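Local coordinates for outer membrane protein TP0453 (Treponema pallidum, PDB 3K8J) that may take part in ligand transport and alters membrane permeability at acidic pH, increasing the leakiness of lipid vesicles in its non-lipidated form, at residues K48-R53 with N82-R87; T55-A60 with F68-S73; S105-V110 with S125-M130; S159-L164 with E190-A195; L204-G209 with D234-E239. All blocks are in the same frame, centred on the assembly; numbering follows the deposited sequence.

Contact 1 (K48-R53 with N82-R87); sequences KKIVDR and NLIFSR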
# COMPACT_ATOMS: atom_id res chain seq x y z
N LYS A 48 -23.48 15.51 17.65
CA LYS A 48 -24.19 15.66 16.38
C LYS A 48 -25.01 16.96 16.34
O LYS A 48 -24.97 17.70 15.36
CB LYS A 48 -25.09 14.44 16.15
CG LYS A 48 -25.73 14.36 14.78
CD LYS A 48 -26.74 13.21 14.73
CE LYS A 48 -27.40 13.11 13.36
NZ LYS A 48 -26.43 12.82 12.26
N LYS A 49 -25.74 17.22 17.42
CA LYS A 49 -26.51 18.46 17.53
C LYS A 49 -25.62 19.72 17.55
O LYS A 49 -26.02 20.76 17.05
CB LYS A 49 -27.39 18.42 18.77
CG LYS A 49 -28.56 17.43 18.66
CD LYS A 49 -29.15 17.12 20.03
CE LYS A 49 -29.72 18.36 20.70
NZ LYS A 49 -30.85 18.01 21.59
N ILE A 50 -24.44 19.61 18.16
CA ILE A 50 -23.48 20.71 18.20
C ILE A 50 -22.91 20.97 16.78
O ILE A 50 -22.83 22.11 16.34
CB ILE A 50 -22.36 20.49 19.28
CG1 ILE A 50 -22.97 20.54 20.69
CG2 ILE A 50 -21.28 21.55 19.18
CD1 ILE A 50 -22.05 20.07 21.80
N VAL A 51 -22.57 19.88 16.09
CA VAL A 51 -22.15 19.87 14.68
C VAL A 51 -23.19 20.51 13.74
O VAL A 51 -22.82 21.31 12.86
CB VAL A 51 -21.81 18.42 14.23
CG1 VAL A 51 -21.62 18.30 12.70
CG2 VAL A 51 -20.56 17.92 14.97
N ASP A 52 -24.46 20.17 13.92
CA ASP A 52 -25.56 20.77 13.16
C ASP A 52 -25.66 22.29 13.38
O ASP A 52 -26.30 23.01 12.60
CB ASP A 52 -26.91 20.15 13.56
CG ASP A 52 -27.13 18.75 12.98
OD1 ASP A 52 -28.14 18.12 13.36
OD2 ASP A 52 -26.30 18.27 12.18
N ARG A 53 -25.04 22.76 14.46
CA ARG A 53 -25.04 24.17 14.79
C ARG A 53 -23.66 24.82 14.62
O ARG A 53 -23.44 25.95 15.03
CB ARG A 53 -25.57 24.37 16.22
CG ARG A 53 -27.09 24.24 16.33
CD ARG A 53 -27.55 24.66 17.71
NE ARG A 53 -28.98 24.94 17.76
CZ ARG A 53 -29.54 26.07 17.36
NH1 ARG A 53 -28.80 27.04 16.84
NH2 ARG A 53 -30.85 26.24 17.47
N ASN A 82 -27.73 25.46 27.39
CA ASN A 82 -28.33 25.01 28.65
C ASN A 82 -28.90 23.60 28.55
O ASN A 82 -28.73 22.82 29.48
CB ASN A 82 -29.39 25.98 29.17
CG ASN A 82 -29.76 25.71 30.63
OD1 ASN A 82 -28.93 25.87 31.52
ND2 ASN A 82 -31.01 25.33 30.87
N LEU A 83 -29.54 23.29 27.42
CA LEU A 83 -30.04 21.93 27.15
C LEU A 83 -28.91 20.91 27.14
O LEU A 83 -29.01 19.88 27.81
CB LEU A 83 -30.84 21.85 25.83
CG LEU A 83 -31.36 20.47 25.36
CD1 LEU A 83 -32.56 19.98 26.17
CD2 LEU A 83 -31.74 20.52 23.89
N ILE A 84 -27.85 21.19 26.39
CA ILE A 84 -26.69 20.28 26.36
C ILE A 84 -26.11 20.15 27.77
O ILE A 84 -25.87 19.05 28.24
CB ILE A 84 -25.58 20.74 25.36
CG1 ILE A 84 -26.10 20.82 23.91
CG2 ILE A 84 -24.36 19.83 25.46
CD1 ILE A 84 -26.50 19.47 23.27
N PHE A 85 -25.91 21.29 28.43
CA PHE A 85 -25.39 21.31 29.79
C PHE A 85 -26.24 20.48 30.77
O PHE A 85 -25.70 19.67 31.52
CB PHE A 85 -25.20 22.74 30.29
CG PHE A 85 -24.77 22.83 31.72
CD1 PHE A 85 -25.68 23.19 32.72
CD2 PHE A 85 -23.45 22.54 32.08
CE1 PHE A 85 -25.28 23.26 34.06
CE2 PHE A 85 -23.04 22.61 33.42
CZ PHE A 85 -23.95 22.98 34.40
N SER A 86 -27.56 20.67 30.73
CA SER A 86 -28.47 19.93 31.63
C SER A 86 -28.32 18.41 31.49
O SER A 86 -28.49 17.67 32.47
CB SER A 86 -29.93 20.33 31.37
OG SER A 86 -30.43 19.74 30.17
N ARG A 87 -27.97 17.96 30.29
CA ARG A 87 -27.85 16.54 29.92
C ARG A 87 -26.45 15.95 30.11
O ARG A 87 -26.21 14.79 29.74
CB ARG A 87 -28.24 16.35 28.45
CG ARG A 87 -29.72 16.46 28.11
CD ARG A 87 -29.87 16.00 26.67
NE ARG A 87 -31.12 16.40 26.03
CZ ARG A 87 -31.26 16.50 24.71
NH1 ARG A 87 -32.42 16.87 24.18
NH2 ARG A 87 -30.22 16.25 23.92
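The R87 guanidinium is the flat group here. K49 NZ sits at its edge, near its plane. One of its faces lies against L83, whose CG is 3.8 Å above the plane and offset toward the rim. The contact joins two helices thought to be amphipathic, 44-51 and 78-86, of the U-shaped beta-half-barrel. Helix 44-51 is one of those that move when the hydrophobic cavity opens. K49 and R87 run across each other at about a right angle. K49 NZ comes 3.0 Å from R87 NH2 and 3.2 Å from R87 NH1. All three nitrogens are donors, so no hydrogen bond forms and like charges lie close together. R87 has its polar partner elsewhere: its NH2 makes a salt bridge with D46, which would offset part of the positive charge. The K49 chain bends at its third torsion (chi3 62°), which brings NZ round to the arginine. NZ also lies 3.5 Å from L83 CD2. Beside this pair of charges the packing is apolar and sparse. K49 CE is 4.3 Å from I84 CD1. F80, on the same helix as I84, also touches K49 and I50. None of the touching residues is buried, and the backbones stay well apart, with the CA atoms of I50 and I84 8.8 Å from each other. I50 CD1 meets I84 CG2 at 4.3 Å.

Contact 2 (T55-A60 with F68-S73); sequences TAVYGA and FRLFGS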
# COMPACT_ATOMS: atom_id res chain seq x y z
N THR A 55 -20.44 25.90 12.00
CA THR A 55 -19.98 26.16 10.63
C THR A 55 -18.51 25.79 10.44
O THR A 55 -18.16 25.13 9.47
CB THR A 55 -20.17 27.65 10.27
OG1 THR A 55 -21.56 27.98 10.39
CG2 THR A 55 -19.71 27.95 8.85
N ALA A 56 -17.66 26.22 11.38
CA ALA A 56 -16.22 25.92 11.32
C ALA A 56 -15.57 25.99 12.70
O ALA A 56 -16.00 26.73 13.57
CB ALA A 56 -15.51 26.89 10.37
N VAL A 57 -14.48 25.25 12.84
CA VAL A 57 -13.70 25.19 14.05
C VAL A 57 -12.27 25.62 13.70
O VAL A 57 -11.70 25.13 12.73
CB VAL A 57 -13.70 23.73 14.59
CG1 VAL A 57 -12.69 23.54 15.72
CG2 VAL A 57 -15.13 23.33 15.03
N TYR A 58 -11.72 26.55 14.49
CA TYR A 58 -10.31 26.97 14.39
C TYR A 58 -9.63 26.47 15.65
O TYR A 58 -10.14 26.69 16.77
CB TYR A 58 -10.19 28.49 14.27
CG TYR A 58 -11.08 29.09 13.20
CD1 TYR A 58 -10.55 29.55 12.00
CD2 TYR A 58 -12.46 29.17 13.38
CE1 TYR A 58 -11.37 30.09 11.01
CE2 TYR A 58 -13.29 29.70 12.39
CZ TYR A 58 -12.74 30.16 11.20
OH TYR A 58 -13.56 30.67 10.22
N GLY A 59 -8.52 25.77 15.48
CA GLY A 59 -7.81 25.11 16.58
C GLY A 59 -6.31 25.40 16.62
O GLY A 59 -5.67 25.61 15.58
N ALA A 60 -5.77 25.40 17.84
CA ALA A 60 -4.35 25.55 18.07
C ALA A 60 -3.92 24.64 19.20
O ALA A 60 -4.59 24.56 20.24
CB ALA A 60 -4.01 27.00 18.39
N PHE A 68 -5.03 22.52 24.02
CA PHE A 68 -5.69 22.81 22.75
C PHE A 68 -6.68 23.94 23.00
O PHE A 68 -7.43 23.91 23.97
CB PHE A 68 -6.48 21.59 22.25
CG PHE A 68 -5.69 20.30 22.24
CD1 PHE A 68 -5.38 19.68 21.03
CD2 PHE A 68 -5.28 19.69 23.43
CE1 PHE A 68 -4.65 18.46 21.01
CE2 PHE A 68 -4.55 18.49 23.43
CZ PHE A 68 -4.23 17.87 22.21
N ARG A 69 -6.69 24.93 22.13
CA ARG A 69 -7.67 26.00 22.21
C ARG A 69 -8.46 25.98 20.90
O ARG A 69 -7.86 25.90 19.82
CB ARG A 69 -7.00 27.36 22.44
CG ARG A 69 -5.93 27.33 23.53
CD ARG A 69 -5.45 28.73 23.93
NE ARG A 69 -4.19 28.63 24.68
CZ ARG A 69 -3.16 29.47 24.57
NH1 ARG A 69 -3.23 30.50 23.71
NH2 ARG A 69 -2.06 29.28 25.29
N LEU A 70 -9.78 26.03 21.01
CA LEU A 70 -10.65 26.05 19.83
C LEU A 70 -11.58 27.23 19.85
O LEU A 70 -12.08 27.62 20.89
CB LEU A 70 -11.51 24.78 19.72
CG LEU A 70 -10.87 23.41 20.02
CD1 LEU A 70 -11.94 22.28 20.02
CD2 LEU A 70 -9.78 23.08 19.01
N PHE A 71 -11.82 27.78 18.66
CA PHE A 71 -12.82 28.79 18.44
C PHE A 71 -13.83 28.14 17.49
O PHE A 71 -13.49 27.63 16.42
CB PHE A 71 -12.19 30.05 17.87
CG PHE A 71 -13.14 31.20 17.72
CD1 PHE A 71 -13.15 32.22 18.64
CD2 PHE A 71 -14.05 31.25 16.64
CE1 PHE A 71 -14.02 33.31 18.50
CE2 PHE A 71 -14.92 32.31 16.49
CZ PHE A 71 -14.91 33.35 17.41
N GLY A 72 -15.09 28.13 17.90
CA GLY A 72 -16.12 27.52 17.09
C GLY A 72 -17.05 28.60 16.60
O GLY A 72 -17.62 29.35 17.40
N SER A 73 -17.20 28.69 15.29
CA SER A 73 -18.12 29.64 14.71
C SER A 73 -19.39 28.88 14.39
O SER A 73 -19.34 27.85 13.73
CB SER A 73 -17.51 30.22 13.43
OG SER A 73 -18.47 30.97 12.76
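Y58 and F71 lie on the buried face of this contact. Their side chains lie side by side and point the same way, with Y58 CD2 4.2 Å from F71 CD2. F71 O lies in the plane of the Y58 ring, at its edge, 3.6 Å from Y58 CD2. F71 CG is anti to its backbone N (chi1 -175°), whereas Y58 CG lies beside its own (chi1 -50°). A56, A60, R69 and S73 share this face. Helix 11-15 packs on it through P11, V14 and V15. E156 takes hydrogen bonds from Y58 OH and S73 OG. The other face carries V57 and L70 together with two glycines, G59 and G72. V57, L70 and G72 on it are partly exposed, and less surface is buried there. V57 CG1 meets L70 CB at 4.4 Å. Packing is tight where L70 CD2 reaches over the bare backbone of G59, 3.7 Å from its CA. The main chains are also tightly paired: Y58 N to F71 O and F71 N to Y58 O are both 2.8 Å. At the far end T55 N bonds S73 O at 2.8 Å, while A56 N reaches the same oxygen weakly at 3.3 Å. Two residues opposite one make a classic beta bulge, here in the antiparallel hairpin of strands 54-62 and 67-74.

Contact 3 (S105-V110 with S125-M130); sequences SEHTDV and SKRERM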
# COMPACT_ATOMS: atom_id res chain seq x y z
N SER A 105 -15.00 21.78 33.32
CA SER A 105 -14.88 20.35 33.51
C SER A 105 -13.48 20.08 34.05
O SER A 105 -12.72 21.02 34.32
CB SER A 105 -15.12 19.62 32.19
OG SER A 105 -15.70 18.35 32.43
N GLU A 106 -13.14 18.80 34.22
CA GLU A 106 -11.88 18.44 34.87
C GLU A 106 -10.68 18.99 34.08
O GLU A 106 -9.78 19.62 34.65
CB GLU A 106 -11.77 16.92 35.03
CG GLU A 106 -10.67 16.47 36.01
CD GLU A 106 -10.77 14.99 36.36
OE1 GLU A 106 -10.58 14.15 35.46
OE2 GLU A 106 -11.06 14.68 37.54
N HIS A 107 -10.72 18.77 32.78
CA HIS A 107 -9.66 19.20 31.88
C HIS A 107 -10.16 20.13 30.77
O HIS A 107 -9.42 20.41 29.85
CB HIS A 107 -8.99 17.97 31.26
CG HIS A 107 -8.28 17.10 32.25
ND1 HIS A 107 -7.12 17.49 32.88
CD2 HIS A 107 -8.57 15.86 32.70
CE1 HIS A 107 -6.72 16.52 33.69
NE2 HIS A 107 -7.58 15.52 33.60
N THR A 108 -11.40 20.62 30.87
CA THR A 108 -12.04 21.37 29.78
C THR A 108 -12.79 22.60 30.27
O THR A 108 -13.55 22.55 31.26
CB THR A 108 -13.03 20.46 29.00
OG1 THR A 108 -12.46 19.18 28.81
CG2 THR A 108 -13.40 21.04 27.64
N ASP A 109 -12.59 23.72 29.57
CA ASP A 109 -13.35 24.93 29.83
C ASP A 109 -14.02 25.34 28.55
O ASP A 109 -13.43 25.23 27.47
CB ASP A 109 -12.43 26.05 30.33
CG ASP A 109 -11.73 25.65 31.61
OD1 ASP A 109 -12.41 25.60 32.65
OD2 ASP A 109 -10.53 25.36 31.58
N VAL A 110 -15.28 25.75 28.68
CA VAL A 110 -16.08 26.17 27.54
C VAL A 110 -16.79 27.46 27.91
O VAL A 110 -17.38 27.56 28.98
CB VAL A 110 -17.11 25.08 27.11
CG1 VAL A 110 -17.96 25.56 25.90
CG2 VAL A 110 -16.40 23.77 26.76
N SER A 125 -3.31 21.01 33.58
CA SER A 125 -3.66 22.05 34.57
C SER A 125 -2.95 23.38 34.28
O SER A 125 -3.28 24.40 34.86
CB SER A 125 -3.30 21.57 35.98
OG SER A 125 -1.90 21.46 36.06
N LYS A 126 -2.00 23.33 33.35
CA LYS A 126 -1.26 24.50 32.89
C LYS A 126 -1.93 25.16 31.66
O LYS A 126 -1.38 26.10 31.07
CB LYS A 126 0.18 24.10 32.56
CG LYS A 126 1.20 24.07 33.72
CD LYS A 126 0.59 24.23 35.12
CE LYS A 126 1.46 25.10 36.03
NZ LYS A 126 2.87 24.62 36.22
N ARG A 127 -3.10 24.66 31.27
CA ARG A 127 -3.81 25.25 30.13
C ARG A 127 -4.26 26.67 30.49
O ARG A 127 -4.39 27.03 31.67
CB ARG A 127 -5.00 24.38 29.69
CG ARG A 127 -6.19 24.49 30.61
CD ARG A 127 -7.17 23.33 30.44
NE ARG A 127 -8.28 23.48 31.39
CZ ARG A 127 -8.37 22.84 32.55
NH1 ARG A 127 -7.44 21.96 32.91
NH2 ARG A 127 -9.40 23.06 33.35
N GLU A 128 -4.50 27.47 29.46
CA GLU A 128 -4.85 28.88 29.61
C GLU A 128 -6.16 29.08 30.34
O GLU A 128 -7.11 28.33 30.14
CB GLU A 128 -4.93 29.54 28.23
CG GLU A 128 -5.01 31.06 28.25
CD GLU A 128 -4.91 31.63 26.85
OE1 GLU A 128 -5.79 31.30 26.03
OE2 GLU A 128 -3.95 32.38 26.57
N ARG A 129 -6.21 30.12 31.17
CA ARG A 129 -7.46 30.60 31.74
C ARG A 129 -8.41 31.13 30.62
O ARG A 129 -7.99 31.91 29.74
CB ARG A 129 -7.17 31.68 32.80
CG ARG A 129 -6.34 31.14 34.05
CD ARG A 129 -6.07 32.20 35.15
NE ARG A 129 -5.24 33.26 34.57
CZ ARG A 129 -5.70 34.43 34.14
NH1 ARG A 129 -6.98 34.72 34.30
NH2 ARG A 129 -4.89 35.30 33.56
N MET A 130 -9.67 30.69 30.66
CA MET A 130 -10.73 31.18 29.77
C MET A 130 -10.75 32.70 29.66
O MET A 130 -10.83 33.26 28.55
CB MET A 130 -12.12 30.68 30.23
CG MET A 130 -13.27 30.99 29.21
SD MET A 130 -12.86 30.56 27.50
CE MET A 130 -13.03 28.76 27.58
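R127 grips D109 side-on, with NE and NH2 both on one carboxylate oxygen. This salt bridge ties the loop after strand 117-123 to the start of strand 108-112, and the two strands are the arms of an antiparallel hairpin. The R127 CB bond points toward the hairpin. CG then takes the place between backbone N and carbonyl carbon (chi1 76°), and the chain runs extended from there to NE. CD passes 3.7 Å from H107 O. NE gives the straighter bond, 2.9 Å to D109 OD2 with 154° at the hydrogen. CZ lies beneath the main chain: H107 C is 3.7 Å above the guanidinium plane, over its centre, and T108 N covers the same face nearer the rim. NH1 is turned back to its own loop, where S124 O accepts from it. NH2 returns to D109 OD2 at 3.1 Å. The oxygen is almost in the guanidinium plane, and the two flat groups are tilted by 26°. These two bonds, the NH1 bond to S124 O and the peptide over one face fix the rotation of the guanidinium. Further along, M130 opens helix 130-135 and is buried. Its chain bends twice, which brings the terminal methyl to D109; the side chain also touches I121 and Y102. M130 CE is 3.9 Å from D109 CB and 3.6 Å from D109 O.

Contact 4 (S159-L164 with E190-A195); sequences SQTVAL and ELYLTA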
# COMPACT_ATOMS: atom_id res chain seq x y z
N SER A 159 -14.91 27.63 1.82
CA SER A 159 -14.06 26.42 1.71
C SER A 159 -14.62 25.17 2.41
O SER A 159 -15.27 25.28 3.43
CB SER A 159 -12.68 26.75 2.28
OG SER A 159 -11.93 25.58 2.57
N GLN A 160 -14.36 23.99 1.86
CA GLN A 160 -14.69 22.74 2.55
C GLN A 160 -13.43 21.93 2.88
O GLN A 160 -13.49 20.78 3.29
CB GLN A 160 -15.74 21.93 1.77
CG GLN A 160 -17.02 22.76 1.56
CD GLN A 160 -18.21 21.95 1.09
OE1 GLN A 160 -18.06 20.95 0.40
NE2 GLN A 160 -19.41 22.41 1.46
N THR A 161 -12.29 22.60 2.74
CA THR A 161 -10.99 21.99 2.92
C THR A 161 -10.55 22.08 4.39
O THR A 161 -10.58 23.16 4.98
CB THR A 161 -9.97 22.71 2.00
OG1 THR A 161 -10.37 22.50 0.63
CG2 THR A 161 -8.55 22.22 2.20
N VAL A 162 -10.16 20.95 4.96
CA VAL A 162 -9.47 20.88 6.24
C VAL A 162 -8.00 21.26 6.06
O VAL A 162 -7.33 20.73 5.18
CB VAL A 162 -9.59 19.47 6.85
CG1 VAL A 162 -8.87 19.40 8.21
CG2 VAL A 162 -11.06 19.06 7.00
N ALA A 163 -7.52 22.18 6.89
CA ALA A 163 -6.15 22.68 6.76
C ALA A 163 -5.39 22.50 8.08
O ALA A 163 -5.94 22.75 9.17
CB ALA A 163 -6.16 24.16 6.34
N LEU A 164 -4.15 22.06 7.96
CA LEU A 164 -3.25 21.90 9.09
C LEU A 164 -1.94 22.60 8.82
O LEU A 164 -1.36 22.47 7.75
CB LEU A 164 -2.95 20.42 9.33
CG LEU A 164 -3.98 19.65 10.14
CD1 LEU A 164 -3.77 18.15 9.93
CD2 LEU A 164 -3.85 20.02 11.61
N GLU A 190 2.68 21.65 5.89
CA GLU A 190 1.31 22.02 5.57
C GLU A 190 0.59 20.80 5.03
O GLU A 190 1.16 20.02 4.28
CB GLU A 190 1.29 23.12 4.49
CG GLU A 190 2.02 24.39 4.87
CD GLU A 190 2.05 25.40 3.74
OE1 GLU A 190 1.04 25.55 3.01
OE2 GLU A 190 3.08 26.08 3.60
N LEU A 191 -0.68 20.67 5.39
CA LEU A 191 -1.54 19.60 4.92
C LEU A 191 -2.98 20.08 4.70
O LEU A 191 -3.60 20.69 5.62
CB LEU A 191 -1.52 18.43 5.91
CG LEU A 191 -2.42 17.23 5.58
CD1 LEU A 191 -1.94 16.49 4.30
CD2 LEU A 191 -2.51 16.28 6.78
N TYR A 192 -3.51 19.77 3.52
CA TYR A 192 -4.83 20.21 3.07
C TYR A 192 -5.63 19.00 2.60
O TYR A 192 -5.15 18.23 1.77
CB TYR A 192 -4.70 21.28 1.95
CG TYR A 192 -3.86 22.44 2.42
CD1 TYR A 192 -4.41 23.43 3.23
CD2 TYR A 192 -2.50 22.53 2.09
CE1 TYR A 192 -3.62 24.51 3.70
CE2 TYR A 192 -1.72 23.57 2.54
CZ TYR A 192 -2.28 24.56 3.35
OH TYR A 192 -1.49 25.58 3.80
N LEU A 193 -6.84 18.83 3.13
CA LEU A 193 -7.68 17.67 2.81
C LEU A 193 -9.07 18.10 2.35
O LEU A 193 -9.73 18.90 3.03
CB LEU A 193 -7.82 16.76 4.03
CG LEU A 193 -6.53 16.27 4.71
CD1 LEU A 193 -6.61 16.53 6.20
CD2 LEU A 193 -6.27 14.81 4.44
N THR A 194 -9.51 17.57 1.21
CA THR A 194 -10.82 17.87 0.64
C THR A 194 -11.53 16.57 0.25
O THR A 194 -10.96 15.73 -0.47
CB THR A 194 -10.71 18.78 -0.62
OG1 THR A 194 -9.89 19.93 -0.33
CG2 THR A 194 -12.11 19.25 -1.08
N ALA A 195 -12.77 16.43 0.71
CA ALA A 195 -13.58 15.25 0.45
C ALA A 195 -13.91 15.12 -1.02
O ALA A 195 -14.02 16.12 -1.74
CB ALA A 195 -14.87 15.26 1.27
O HOH W 1 -14.35 18.52 2.24
O HOH W 2 -1.05 24.89 6.76
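L164 O is gripped twice. L191 N bonds it at 3.0 Å, and a water donates to it at 2.6 Å. The same water donates to Y192 OH, which gives its proton to E190 OE1 at 2.7 Å. The tyrosine hydroxyl links, through the water, the L164 carbonyl to the E190 carboxylate, whose OE1 lies in the plane of the ring. The two strands, 162-166 and 189-196, are antiparallel neighbours in the half-barrel wall. V162 with L193 and L164 with L191 are hydrogen-bonded pairs, and A163 with Y192 is the non-hydrogen-bonded pair between them. A163 CB packs 3.6 Å from Y192 CD1, oblique to the ring. T161 CG2 comes to the ring edge, 4.0 Å from Y192 CB. F149 of helix 147-153 covers both A163 and Y192. On the other face L164 and L191 lie side by side, CD1 to CD2 3.9 Å, while V162 CG1 meets L193 CD1 more loosely. That apolar row continues to L23 on one flank and Y202 on the other. T161 OG1 and T194 OG1 share a 2.8 Å hydrogen bond, and either may donate. Each threonine has OG1 beside its backbone N, which sets the two hydroxyls facing. The chemistry implies a two-sided wall, greasy on the leucine face. On the other, E190 is held by Y192 and R235, a setting consistent with an ionised carboxylate.

Contact 5 (L204-G209 with D234-E239); sequences LSLQLG and DRLIIE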
# COMPACT_ATOMS: atom_id res chain seq x y z
N LEU A 204 0.28 17.90 0.55
CA LEU A 204 1.20 18.05 1.65
C LEU A 204 2.49 18.73 1.18
O LEU A 204 3.01 18.41 0.11
CB LEU A 204 1.48 16.69 2.28
CG LEU A 204 2.47 16.51 3.43
CD1 LEU A 204 2.17 15.18 4.11
CD2 LEU A 204 3.91 16.53 2.94
N SER A 205 2.98 19.68 1.98
CA SER A 205 4.28 20.26 1.73
C SER A 205 5.09 20.21 3.02
O SER A 205 4.56 20.45 4.12
CB SER A 205 4.16 21.70 1.23
OG SER A 205 4.17 22.59 2.32
N LEU A 206 6.37 19.89 2.89
CA LEU A 206 7.24 19.69 4.03
C LEU A 206 8.60 20.33 3.77
O LEU A 206 9.28 19.99 2.79
CB LEU A 206 7.38 18.18 4.30
CG LEU A 206 8.28 17.69 5.45
CD1 LEU A 206 7.69 18.06 6.81
CD2 LEU A 206 8.51 16.19 5.36
N GLN A 207 8.98 21.28 4.63
CA GLN A 207 10.31 21.88 4.58
C GLN A 207 11.34 20.90 5.13
O GLN A 207 11.19 20.39 6.24
CB GLN A 207 10.36 23.20 5.37
CG GLN A 207 9.71 24.40 4.66
CD GLN A 207 10.45 24.84 3.40
OE1 GLN A 207 11.69 24.86 3.35
NE2 GLN A 207 9.69 25.20 2.37
N LEU A 208 12.38 20.64 4.35
CA LEU A 208 13.32 19.56 4.64
C LEU A 208 14.48 19.96 5.56
O LEU A 208 15.08 19.11 6.21
CB LEU A 208 13.84 18.93 3.34
CG LEU A 208 12.79 18.36 2.39
CD1 LEU A 208 13.35 18.13 0.99
CD2 LEU A 208 12.19 17.08 2.94
N GLY A 209 14.78 21.26 5.61
CA GLY A 209 15.90 21.76 6.42
C GLY A 209 17.22 21.28 5.86
O GLY A 209 17.57 21.61 4.73
N ASP A 234 14.19 22.93 -1.06
CA ASP A 234 14.19 22.23 0.23
C ASP A 234 12.77 21.92 0.70
O ASP A 234 12.53 21.63 1.88
CB ASP A 234 14.97 23.03 1.28
CG ASP A 234 14.47 24.46 1.42
OD1 ASP A 234 13.57 24.88 0.66
OD2 ASP A 234 15.00 25.18 2.30
N ARG A 235 11.83 21.96 -0.24
CA ARG A 235 10.42 21.72 0.04
C ARG A 235 9.93 20.46 -0.68
O ARG A 235 9.88 20.42 -1.92
CB ARG A 235 9.61 22.94 -0.41
CG ARG A 235 8.20 23.03 0.14
CD ARG A 235 7.46 24.19 -0.50
NE ARG A 235 6.12 24.36 0.07
CZ ARG A 235 5.84 25.14 1.12
NH1 ARG A 235 4.59 25.23 1.56
NH2 ARG A 235 6.79 25.84 1.72
N LEU A 236 9.58 19.44 0.09
CA LEU A 236 8.98 18.23 -0.47
C LEU A 236 7.47 18.44 -0.65
O LEU A 236 6.77 18.83 0.29
CB LEU A 236 9.26 17.03 0.44
CG LEU A 236 8.64 15.68 0.05
CD1 LEU A 236 9.40 15.04 -1.10
CD2 LEU A 236 8.59 14.73 1.24
N ILE A 237 6.99 18.20 -1.87
CA ILE A 237 5.59 18.39 -2.21
C ILE A 237 4.95 17.07 -2.61
O ILE A 237 5.52 16.29 -3.38
CB ILE A 237 5.40 19.45 -3.34
CG1 ILE A 237 5.97 20.81 -2.91
CG2 ILE A 237 3.93 19.60 -3.73
CD1 ILE A 237 5.77 21.95 -3.94
N ILE A 238 3.77 16.80 -2.05
CA ILE A 238 3.00 15.61 -2.39
C ILE A 238 1.61 16.05 -2.86
O ILE A 238 0.83 16.61 -2.09
CB ILE A 238 2.90 14.62 -1.21
CG1 ILE A 238 4.31 14.20 -0.76
CG2 ILE A 238 2.06 13.41 -1.60
CD1 ILE A 238 4.39 13.53 0.60
N GLU A 239 1.34 15.82 -4.14
CA GLU A 239 0.08 16.19 -4.77
C GLU A 239 -0.66 14.95 -5.27
O GLU A 239 -0.08 13.86 -5.38
CB GLU A 239 0.34 17.14 -5.95
CG GLU A 239 0.81 18.54 -5.55
CD GLU A 239 1.41 19.34 -6.72
OE1 GLU A 239 1.80 18.73 -7.74
OE2 GLU A 239 1.51 20.58 -6.59
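L204 and I238 lie side by side and point the same way, with L204 CD2 3.8 Å from I238 CD1. They belong to antiparallel neighbouring strands of the half-barrel, 199-207 and 235-244. Helix 215-225 and strand 228-232 come between these in the chain, so this is not a simple hairpin. L206 and L236 continue the same apolar face, though their methyls meet only loosely. L208 crosses L236 at a slant, its CD2 3.9 Å from L236 CB. The opposite face carries the polar S205, Q207 and R235, along with I237. R235 leaves with CG anti to the backbone N (chi1 -164°) and runs extended to NE, which lays its guanidinium across S205. S205 OG sits over one face of it, 2.8 Å from R235 NH1, but the angle is poor for a hydrogen bond. The partner of that nitrogen is E190 on the neighbouring strand, by a salt bridge. The Q207 amide comes to the guanidinium edge with the two planes 59° apart, and it stands almost upright to the D234 carboxylate. Past the paired strands a further bond holds the ends together: L208 N to D234 O, 2.7 Å.

In the fold
Contacts 2 to 5 lie along the beta wall of the half-barrel, and contact 1 sits among amphipathic helices at its surface. The chain runs from helix 44-51 into the hairpin of contact 2 and on to helix 78-86, so that hairpin carries both helices of contact 1; the two centres are 16 Å apart. Contact 3 meets contact 2 through a long, weak ion pair from R69 to E128. Contacts 4 and 5 share adjoining strands, joined by the salt bridge of E190 OE2 with R235 NH1, 2.7 Å. Contacts 1 and 5 lie on opposite sides of the chain's centre, their centres about 40 Å apart. The half-barrel's large hydrophobic cavity opens when several helices, 44-51 of contact 1 among them, move away from others.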